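Local coordinates for DNA polymerase (PDB 5MDN), which probably catalyses DNA-directed DNA synthesis as a family B polymerase, adding deoxyribonucleotides from their triphosphates to a growing strand with release of diphosphate, at residues 443-451 against 459-467; 72-81 against 384-392. All blocks are in the same frame, centred on the assembly; numbering follows the deposited sequence.

Interaction 1: 443-451 against 459-467; sequences HEPDPPEGV and HRFRKAPTG
Arg460 reaches out of strand 460-462 to grip the loop 443-451, and shows how one long basic side chain can tie down a stretch without regular structure. Its chain bends about the CG-CD bond (chi3 -51°), and the guanidinium arrives beside two acceptors, one a backbone carbonyl and one a carboxylate. NH2 forms a salt bridge with Asp446 OD1, whose modelled length is too short to trust at 2.8 Å resolution; the carboxylate and guanidinium planes stand 77° apart. The same nitrogen gives a weak, bent hydrogen bond to Glu444 O at 3.1 Å, while Glu444 CB lies over one face of the guanidinium. Next along, the CB of Phe461 points away from the loop and its backbone makes the contact: Phe461 O receives a CA-H...O contact from Val451 CA at 3.3 Å. Arg462 then faces Val451 as an antiparallel non-hydrogen-bonded pair, the start of a two-stranded hairpin that continues through backbone bonding of Phe461 with Val452. Its guanidinium has Pro447 CG over one face, 3.8 Å from Arg462 NH2. Lys463 N makes a weak but nearly straight bond to Gly450 O at 3.4 Å. Finally Ala464 packs its CB against Glu449 CG at 3.4 Å, beside the type I turn Pro447-Gly450. Chemically, then, the contact combines charge pairing at one end with mostly carbon contacts and weak backbone bonding at the other. A single guanidinium nitrogen serves both a carboxylate and a backbone carbonyl, and on this largely exposed surface solvent probably weakens the charge pairing.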
loop_
_atom_site.group_PDB
_atom_site.type_symbol
_atom_site.label_atom_id
_atom_site.label_comp_id
_atom_site.label_asym_id
_atom_site.label_seq_id
_atom_site.Cartn_x
_atom_site.Cartn_y
_atom_site.Cartn_z
ATOM N N HIS A 443 31.060 0.413 26.484
ATOM C CA HIS A 443 32.448 0.530 26.064
ATOM C C HIS A 443 32.587 1.821 25.261
ATOM O O HIS A 443 31.930 1.992 24.228
ATOM C CB HIS A 443 32.884 -0.694 25.256
ATOM C CG HIS A 443 32.336 -0.736 23.863
ATOM N ND1 HIS A 443 33.104 -0.460 22.752
ATOM C CD2 HIS A 443 31.092 -1.006 23.401
ATOM C CE1 HIS A 443 32.360 -0.567 21.667
ATOM N NE2 HIS A 443 31.134 -0.896 22.034
ATOM N N GLU A 444 33.405 2.744 25.752
ATOM C CA GLU A 444 33.529 4.023 25.062
ATOM C C GLU A 444 34.935 4.364 24.562
ATOM O O GLU A 444 35.301 5.544 24.586
ATOM C CB GLU A 444 33.017 5.156 25.952
ATOM C CG GLU A 444 31.540 5.038 26.304
ATOM C CD GLU A 444 31.304 4.412 27.656
ATOM O OE1 GLU A 444 32.275 3.895 28.243
ATOM O OE2 GLU A 444 30.148 4.430 28.126
ATOM N N PRO A 445 35.776 3.396 24.113
ATOM C CA PRO A 445 36.984 3.821 23.394
ATOM C C PRO A 445 36.606 4.491 22.085
ATOM O O PRO A 445 36.106 3.834 21.166
ATOM C CB PRO A 445 37.749 2.514 23.157
ATOM C CG PRO A 445 37.271 1.599 24.191
ATOM C CD PRO A 445 35.829 1.950 24.408
ATOM N N ASP A 446 36.826 5.792 21.992
ATOM C CA ASP A 446 36.702 6.482 20.717
ATOM C C ASP A 446 37.794 5.993 19.777
ATOM O O ASP A 446 38.981 6.178 20.077
ATOM C CB ASP A 446 36.804 7.992 20.914
ATOM C CG ASP A 446 35.708 8.539 21.807
ATOM O OD1 ASP A 446 35.185 7.775 22.644
ATOM O OD2 ASP A 446 35.368 9.735 21.672
ATOM N N PRO A 447 37.456 5.361 18.658
ATOM C CA PRO A 447 38.486 4.904 17.723
ATOM C C PRO A 447 39.267 6.082 17.172
ATOM O O PRO A 447 38.770 7.217 17.169
ATOM C CB PRO A 447 37.678 4.197 16.622
ATOM C CG PRO A 447 36.368 3.858 17.266
ATOM C CD PRO A 447 36.104 4.979 18.220
ATOM N N PRO A 448 40.505 5.856 16.725
ATOM C CA PRO A 448 41.298 6.962 16.158
ATOM C C PRO A 448 40.588 7.735 15.057
ATOM O O PRO A 448 40.814 8.945 14.922
ATOM C CB PRO A 448 42.552 6.253 15.635
ATOM C CG PRO A 448 42.682 5.042 16.496
ATOM C CD PRO A 448 41.277 4.603 16.808
ATOM N N GLU A 449 39.739 7.075 14.261
ATOM C CA GLU A 449 39.028 7.780 13.197
ATOM C C GLU A 449 38.078 8.836 13.751
ATOM O O GLU A 449 37.784 9.821 13.065
ATOM C CB GLU A 449 38.271 6.790 12.308
ATOM C CG GLU A 449 37.681 5.589 13.028
ATOM C CD GLU A 449 38.634 4.410 13.067
ATOM O OE1 GLU A 449 39.694 4.522 13.719
ATOM O OE2 GLU A 449 38.331 3.375 12.436
ATOM N N GLY A 450 37.592 8.658 14.973
ATOM C CA GLY A 450 36.800 9.664 15.651
ATOM C C GLY A 450 35.379 9.207 15.918
ATOM O O GLY A 450 34.976 8.090 15.594
ATOM N N VAL A 451 34.617 10.117 16.532
ATOM C CA VAL A 451 33.235 9.886 16.933
ATOM C C VAL A 451 32.445 11.155 16.634
ATOM O O VAL A 451 33.000 12.251 16.538
ATOM C CB VAL A 451 33.135 9.505 18.439
ATOM C CG1 VAL A 451 31.693 9.331 18.904
ATOM C CG2 VAL A 451 33.922 8.236 18.729
ATOM N N HIS A 459 23.879 10.381 22.141
ATOM C CA HIS A 459 24.346 9.096 21.646
ATOM C C HIS A 459 25.577 9.271 20.762
ATOM O O HIS A 459 25.740 10.285 20.079
ATOM C CB HIS A 459 23.235 8.378 20.881
ATOM C CG HIS A 459 22.021 8.102 21.711
ATOM N ND1 HIS A 459 22.087 7.513 22.955
ATOM C CD2 HIS A 459 20.710 8.345 21.479
ATOM C CE1 HIS A 459 20.868 7.402 23.452
ATOM N NE2 HIS A 459 20.015 7.899 22.575
ATOM N N ARG A 460 26.446 8.262 20.775
ATOM C CA ARG A 460 27.749 8.338 20.129
ATOM C C ARG A 460 27.849 7.306 19.015
ATOM O O ARG A 460 27.383 6.172 19.160
ATOM C CB ARG A 460 28.878 8.127 21.137
ATOM C CG ARG A 460 28.411 7.641 22.489
ATOM C CD ARG A 460 29.556 7.685 23.477
ATOM N NE ARG A 460 30.740 7.013 22.952
ATOM C CZ ARG A 460 31.984 7.265 23.346
ATOM N NH1 ARG A 460 32.222 8.179 24.278
ATOM N NH2 ARG A 460 32.994 6.596 22.807
ATOM N N PHE A 461 28.459 7.708 17.901
ATOM C CA PHE A 461 28.519 6.882 16.706
ATOM C C PHE A 461 29.913 6.921 16.099
ATOM O O PHE A 461 30.624 7.928 16.180
ATOM C CB PHE A 461 27.492 7.323 15.652
ATOM C CG PHE A 461 26.063 7.104 16.066
ATOM C CD1 PHE A 461 25.432 8.004 16.908
ATOM C CD2 PHE A 461 25.346 6.010 15.604
ATOM C CE1 PHE A 461 24.119 7.816 17.290
ATOM C CE2 PHE A 461 24.026 5.816 15.985
ATOM C CZ PHE A 461 23.415 6.722 16.829
ATOM N N ARG A 462 30.302 5.856 15.466
ATOM C CA ARG A 462 31.588 5.857 14.897
ATOM C C ARG A 462 31.579 6.500 13.590
ATOM O O ARG A 462 30.730 6.275 12.820
ATOM C CB ARG A 462 32.057 4.445 14.674
ATOM C CG ARG A 462 31.730 3.529 15.811
ATOM C CD ARG A 462 31.883 2.099 15.372
ATOM N NE ARG A 462 33.204 1.884 14.835
ATOM C CZ ARG A 462 34.141 1.209 15.474
ATOM N NH1 ARG A 462 33.879 0.702 16.666
ATOM N NH2 ARG A 462 35.325 1.050 14.922
ATOM N N LYS A 463 32.565 7.322 13.361
ATOM C CA LYS A 463 32.794 7.967 12.099
ATOM C C LYS A 463 33.401 6.994 11.091
ATOM O O LYS A 463 33.204 7.139 9.913
ATOM C CB LYS A 463 33.804 9.055 12.367
ATOM C CG LYS A 463 33.593 10.373 11.664
ATOM C CD LYS A 463 34.304 11.511 12.385
ATOM C CE LYS A 463 34.778 12.584 11.401
ATOM N NZ LYS A 463 35.436 13.770 12.019
ATOM N N ALA A 464 34.146 6.037 11.659
ATOM C CA ALA A 464 34.955 4.911 11.189
ATOM C C ALA A 464 34.768 4.366 9.828
ATOM O O ALA A 464 35.071 5.012 8.864
ATOM C CB ALA A 464 34.919 3.811 12.250
ATOM N N PRO A 465 34.367 3.121 9.765
ATOM C CA PRO A 465 34.044 2.389 8.568
ATOM C C PRO A 465 32.561 2.600 8.433
ATOM O O PRO A 465 31.841 2.344 9.344
ATOM C CB PRO A 465 34.327 0.981 8.985
ATOM C CG PRO A 465 33.993 0.967 10.416
ATOM C CD PRO A 465 34.375 2.288 10.958
ATOM N N THR A 466 32.109 3.040 7.284
ATOM C CA THR A 466 30.721 3.316 7.039
ATOM C C THR A 466 29.778 2.216 7.456
ATOM O O THR A 466 30.022 1.074 7.256
ATOM C CB THR A 466 30.481 3.666 5.576
ATOM O OG1 THR A 466 30.496 2.480 4.848
ATOM C CG2 THR A 466 31.567 4.416 5.036
ATOM N N GLY A 467 28.707 2.581 8.099
ATOM C CA GLY A 467 27.753 1.635 8.586
ATOM C C GLY A 467 26.928 1.019 7.520
ATOM O O GLY A 467 26.941 1.408 6.421
#

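Interaction 2: 72-81 against 384-392; sequences RRFFGRPTIF and RMGEVAPNR
Glu387 meets the turn Phe74-Arg77 through two torsions: CG swings roughly opposite the backbone nitrogen (chi1 -153°), and the chain then bends (chi2 100°), delivering the carboxylate to a hairpin end. There OE2 accepts a hydrogen bond from Gly76 N, the donor approaching nearly along the C-O axis, though its very short modelled length is doubtful at this resolution. A bend at chi3 (70°) in Arg73 brings one face of its guanidinium to the other oxygen, Glu387 OE1, 3.6 Å from Arg73 NE. This is a long salt bridge of charges alone, since no N-H points at the oxygen. With an alanine here instead of Glu387, the amide of Gly76 would probably lose this acceptor and the Arg73 guanidinium its nearby negative mate. The backbones add two nearly straight bonds: Arg73 N to Gly386 O at 2.9 Å, and Val388 N to Arg73 O at 2.8 Å. Together they make a single bridge, the two chains running in the same direction. Beyond it the contact becomes apolar. Val388 CG2 reaches Phe81 CE2 at 3.6 Å and also rests near Arg72 CB, while CG1 makes looser contacts with the rings of both Phe81 and Phe74. At the far end Phe75 CZ touches Pro390 CG at 3.6 Å, and Phe75 CD2 sits over the centre of the Phe74 ring. The outermost strand 64-74 of a four-stranded antiparallel sheet thus receives the segment leaving helix 370-384, whose end is closed by a Schellman motif at Gly386. Tyr43 of strand 41-46 and Tyr109 of strand 105-109 also touch Val388, while the loop residue Trp525 packs on Pro390.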
loop_
_atom_site.group_PDB
_atom_site.type_symbol
_atom_site.label_atom_id
_atom_site.label_comp_id
_atom_site.label_asym_id
_atom_site.label_seq_id
_atom_site.Cartn_x
_atom_site.Cartn_y
_atom_site.Cartn_z
ATOM N N ARG A 72 30.659 -14.867 8.258
ATOM C CA ARG A 72 29.916 -13.718 7.771
ATOM C C ARG A 72 29.936 -12.624 8.829
ATOM O O ARG A 72 30.413 -12.818 9.951
ATOM C CB ARG A 72 28.472 -14.091 7.405
ATOM C CG ARG A 72 28.358 -15.381 6.611
ATOM C CD ARG A 72 27.166 -15.388 5.676
ATOM N NE ARG A 72 27.186 -16.574 4.824
ATOM C CZ ARG A 72 27.952 -16.707 3.746
ATOM N NH1 ARG A 72 28.765 -15.723 3.381
ATOM N NH2 ARG A 72 27.910 -17.823 3.033
ATOM N N ARG A 73 29.408 -11.465 8.458
ATOM C CA ARG A 73 29.346 -10.324 9.356
ATOM C C ARG A 73 28.035 -10.323 10.131
ATOM O O ARG A 73 27.002 -10.789 9.644
ATOM C CB ARG A 73 29.488 -9.017 8.577
ATOM C CG ARG A 73 30.658 -8.990 7.611
ATOM C CD ARG A 73 30.630 -7.731 6.760
ATOM N NE ARG A 73 30.946 -6.541 7.546
ATOM C CZ ARG A 73 30.993 -5.308 7.051
ATOM N NH1 ARG A 73 30.745 -5.103 5.765
ATOM N NH2 ARG A 73 31.292 -4.284 7.838
ATOM N N PHE A 74 28.086 -9.791 11.349
ATOM C CA PHE A 74 26.899 -9.638 12.185
ATOM C C PHE A 74 27.031 -8.308 12.913
ATOM O O PHE A 74 27.852 -8.184 13.829
ATOM C CB PHE A 74 26.760 -10.802 13.166
ATOM C CG PHE A 74 25.481 -10.785 13.952
ATOM C CD1 PHE A 74 24.260 -10.936 13.315
ATOM C CD2 PHE A 74 25.497 -10.636 15.330
ATOM C CE1 PHE A 74 23.080 -10.927 14.032
ATOM C CE2 PHE A 74 24.319 -10.627 16.054
ATOM C CZ PHE A 74 23.108 -10.772 15.403
ATOM N N PHE A 75 26.225 -7.324 12.507
ATOM C CA PHE A 75 26.396 -5.935 12.937
ATOM C C PHE A 75 27.830 -5.461 12.711
ATOM O O PHE A 75 28.424 -4.779 13.549
ATOM C CB PHE A 75 25.991 -5.751 14.401
ATOM C CG PHE A 75 24.516 -5.867 14.644
ATOM C CD1 PHE A 75 23.677 -4.794 14.394
ATOM C CD2 PHE A 75 23.969 -7.043 15.130
ATOM C CE1 PHE A 75 22.320 -4.890 14.622
ATOM C CE2 PHE A 75 22.608 -7.147 15.360
ATOM C CZ PHE A 75 21.784 -6.066 15.106
ATOM N N GLY A 76 28.391 -5.825 11.559
ATOM C CA GLY A 76 29.733 -5.435 11.187
ATOM C C GLY A 76 30.820 -6.374 11.672
ATOM O O GLY A 76 31.815 -6.576 10.969
ATOM N N ARG A 77 30.648 -6.955 12.856
ATOM C CA ARG A 77 31.661 -7.851 13.403
ATOM C C ARG A 77 31.646 -9.177 12.652
ATOM O O ARG A 77 30.583 -9.802 12.525
ATOM C CB ARG A 77 31.397 -8.094 14.889
ATOM C CG ARG A 77 31.340 -6.831 15.730
ATOM C CD ARG A 77 30.941 -7.147 17.168
ATOM N NE ARG A 77 30.874 -5.948 18.001
ATOM C CZ ARG A 77 29.822 -5.134 18.069
ATOM N NH1 ARG A 77 28.733 -5.377 17.351
ATOM N NH2 ARG A 77 29.861 -4.067 18.858
ATOM N N PRO A 78 32.790 -9.644 12.149
ATOM C CA PRO A 78 32.836 -10.939 11.456
ATOM C C PRO A 78 32.790 -12.079 12.463
ATOM O O PRO A 78 33.661 -12.193 13.329
ATOM C CB PRO A 78 34.177 -10.893 10.710
ATOM C CG PRO A 78 35.019 -9.950 11.509
ATOM C CD PRO A 78 34.081 -8.939 12.115
ATOM N N THR A 79 31.764 -12.919 12.355
ATOM C CA THR A 79 31.580 -14.058 13.241
ATOM C C THR A 79 31.426 -15.329 12.416
ATOM O O THR A 79 31.260 -15.293 11.194
ATOM C CB THR A 79 30.362 -13.867 14.157
ATOM O OG1 THR A 79 29.164 -13.883 13.373
ATOM C CG2 THR A 79 30.454 -12.545 14.906
ATOM N N ILE A 80 31.486 -16.467 13.105
ATOM C CA ILE A 80 31.360 -17.783 12.488
ATOM C C ILE A 80 29.933 -18.279 12.669
ATOM O O ILE A 80 29.322 -18.080 13.729
ATOM C CB ILE A 80 32.379 -18.768 13.093
ATOM C CG1 ILE A 80 33.807 -18.275 12.848
ATOM C CG2 ILE A 80 32.198 -20.167 12.522
ATOM C CD1 ILE A 80 34.265 -18.414 11.412
ATOM N N PHE A 81 29.398 -18.935 11.639
ATOM C CA PHE A 81 28.072 -19.534 11.690
ATOM C C PHE A 81 28.116 -20.952 11.137
ATOM O O PHE A 81 29.000 -21.315 10.357
ATOM C CB PHE A 81 27.040 -18.730 10.879
ATOM C CG PHE A 81 26.816 -17.335 11.379
ATOM C CD1 PHE A 81 25.926 -17.092 12.410
ATOM C CD2 PHE A 81 27.466 -16.263 10.793
ATOM C CE1 PHE A 81 25.704 -15.810 12.866
ATOM C CE2 PHE A 81 27.247 -14.978 11.243
ATOM C CZ PHE A 81 26.364 -14.751 12.283
ATOM N N ARG A 384 24.697 -9.166 -0.451
ATOM C CA ARG A 384 25.861 -8.809 -1.254
ATOM C C ARG A 384 26.935 -8.086 -0.455
ATOM O O ARG A 384 28.040 -7.894 -0.971
ATOM C CB ARG A 384 25.439 -7.947 -2.445
ATOM C CG ARG A 384 24.520 -8.652 -3.425
ATOM C CD ARG A 384 25.178 -9.919 -3.939
ATOM N NE ARG A 384 24.383 -10.594 -4.960
ATOM C CZ ARG A 384 24.755 -11.718 -5.560
ATOM N NH1 ARG A 384 25.909 -12.286 -5.238
ATOM N NH2 ARG A 384 23.981 -12.274 -6.482
ATOM N N MET A 385 26.641 -7.674 0.776
ATOM C CA MET A 385 27.648 -7.137 1.675
ATOM C C MET A 385 28.162 -8.176 2.662
ATOM O O MET A 385 29.010 -7.852 3.498
ATOM C CB MET A 385 27.094 -5.924 2.430
ATOM C CG MET A 385 26.766 -4.742 1.530
ATOM S SD MET A 385 26.093 -3.327 2.421
ATOM C CE MET A 385 25.852 -2.173 1.073
ATOM N N GLY A 386 27.671 -9.410 2.582
ATOM C CA GLY A 386 28.125 -10.459 3.474
ATOM C C GLY A 386 27.649 -10.320 4.902
ATOM O O GLY A 386 28.338 -10.770 5.823
ATOM N N GLU A 387 26.484 -9.712 5.114
ATOM C CA GLU A 387 25.957 -9.454 6.447
ATOM C C GLU A 387 24.787 -10.382 6.733
ATOM O O GLU A 387 23.853 -10.478 5.928
ATOM C CB GLU A 387 25.508 -7.998 6.583
ATOM C CG GLU A 387 25.566 -7.467 8.006
ATOM C CD GLU A 387 26.803 -6.629 8.259
ATOM O OE1 GLU A 387 27.349 -6.075 7.282
ATOM O OE2 GLU A 387 27.232 -6.533 9.429
ATOM N N VAL A 388 24.840 -11.060 7.875
ATOM C CA VAL A 388 23.718 -11.867 8.340
ATOM C C VAL A 388 22.661 -10.945 8.930
ATOM O O VAL A 388 22.977 -9.987 9.646
ATOM C CB VAL A 388 24.199 -12.914 9.361
ATOM C CG1 VAL A 388 23.038 -13.453 10.182
ATOM C CG2 VAL A 388 24.914 -14.052 8.646
ATOM N N ALA A 389 21.399 -11.231 8.630
ATOM C CA ALA A 389 20.306 -10.373 9.059
ATOM C C ALA A 389 19.913 -10.677 10.504
ATOM O O ALA A 389 19.862 -11.844 10.903
ATOM C CB ALA A 389 19.097 -10.553 8.147
ATOM N N PRO A 390 19.638 -9.648 11.307
ATOM C CA PRO A 390 19.086 -9.883 12.650
ATOM C C PRO A 390 17.689 -10.488 12.597
ATOM O O PRO A 390 17.167 -10.775 11.516
ATOM C CB PRO A 390 19.075 -8.483 13.283
ATOM C CG PRO A 390 20.004 -7.661 12.446
ATOM C CD PRO A 390 19.929 -8.225 11.065
ATOM N N ASN A 391 17.069 -10.675 13.756
ATOM C CA ASN A 391 15.772 -11.327 13.864
ATOM C C ASN A 391 14.669 -10.320 14.161
ATOM O O ASN A 391 14.917 -9.172 14.540
ATOM C CB ASN A 391 15.803 -12.419 14.936
ATOM C CG ASN A 391 16.596 -13.629 14.502
ATOM O OD1 ASN A 391 16.547 -14.033 13.338
ATOM N ND2 ASN A 391 17.328 -14.223 15.435
ATOM N N ARG A 392 13.433 -10.775 13.975
ATOM C CA ARG A 392 12.245 -9.940 14.068
ATOM C C ARG A 392 11.431 -10.313 15.298
ATOM O O ARG A 392 11.581 -11.398 15.868
ATOM C CB ARG A 392 11.352 -10.087 12.828
ATOM C CG ARG A 392 12.053 -9.969 11.493
ATOM C CD ARG A 392 12.636 -11.292 11.006
ATOM N NE ARG A 392 14.068 -11.166 10.745
ATOM C CZ ARG A 392 14.748 -11.922 9.891
ATOM N NH1 ARG A 392 14.131 -12.871 9.202
ATOM N NH2 ARG A 392 16.048 -11.722 9.718
#

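Followed from the N terminus, the chain first makes the hairpin of strands 64-74 and 77-86, then runs through the exonuclease domain before helix 370-384 brings it back. Interaction 2 thus closes a loop of 302 residues and ties the N-terminal sheet to the start of the polymerase region. Interaction 1 opens only afterwards and closes a loop of seven residues, a local hairpin between helices 424-431 and 468-486. The two are in series, neither nested nor crossed. The centres of interactions 1 and 2 are about 19 Å apart; the nearest atoms of interactions 1 and 2 are about 5 Å apart, without touching. Phe75 of interaction 2 packs on Pro436, in the loop leading to interaction 1.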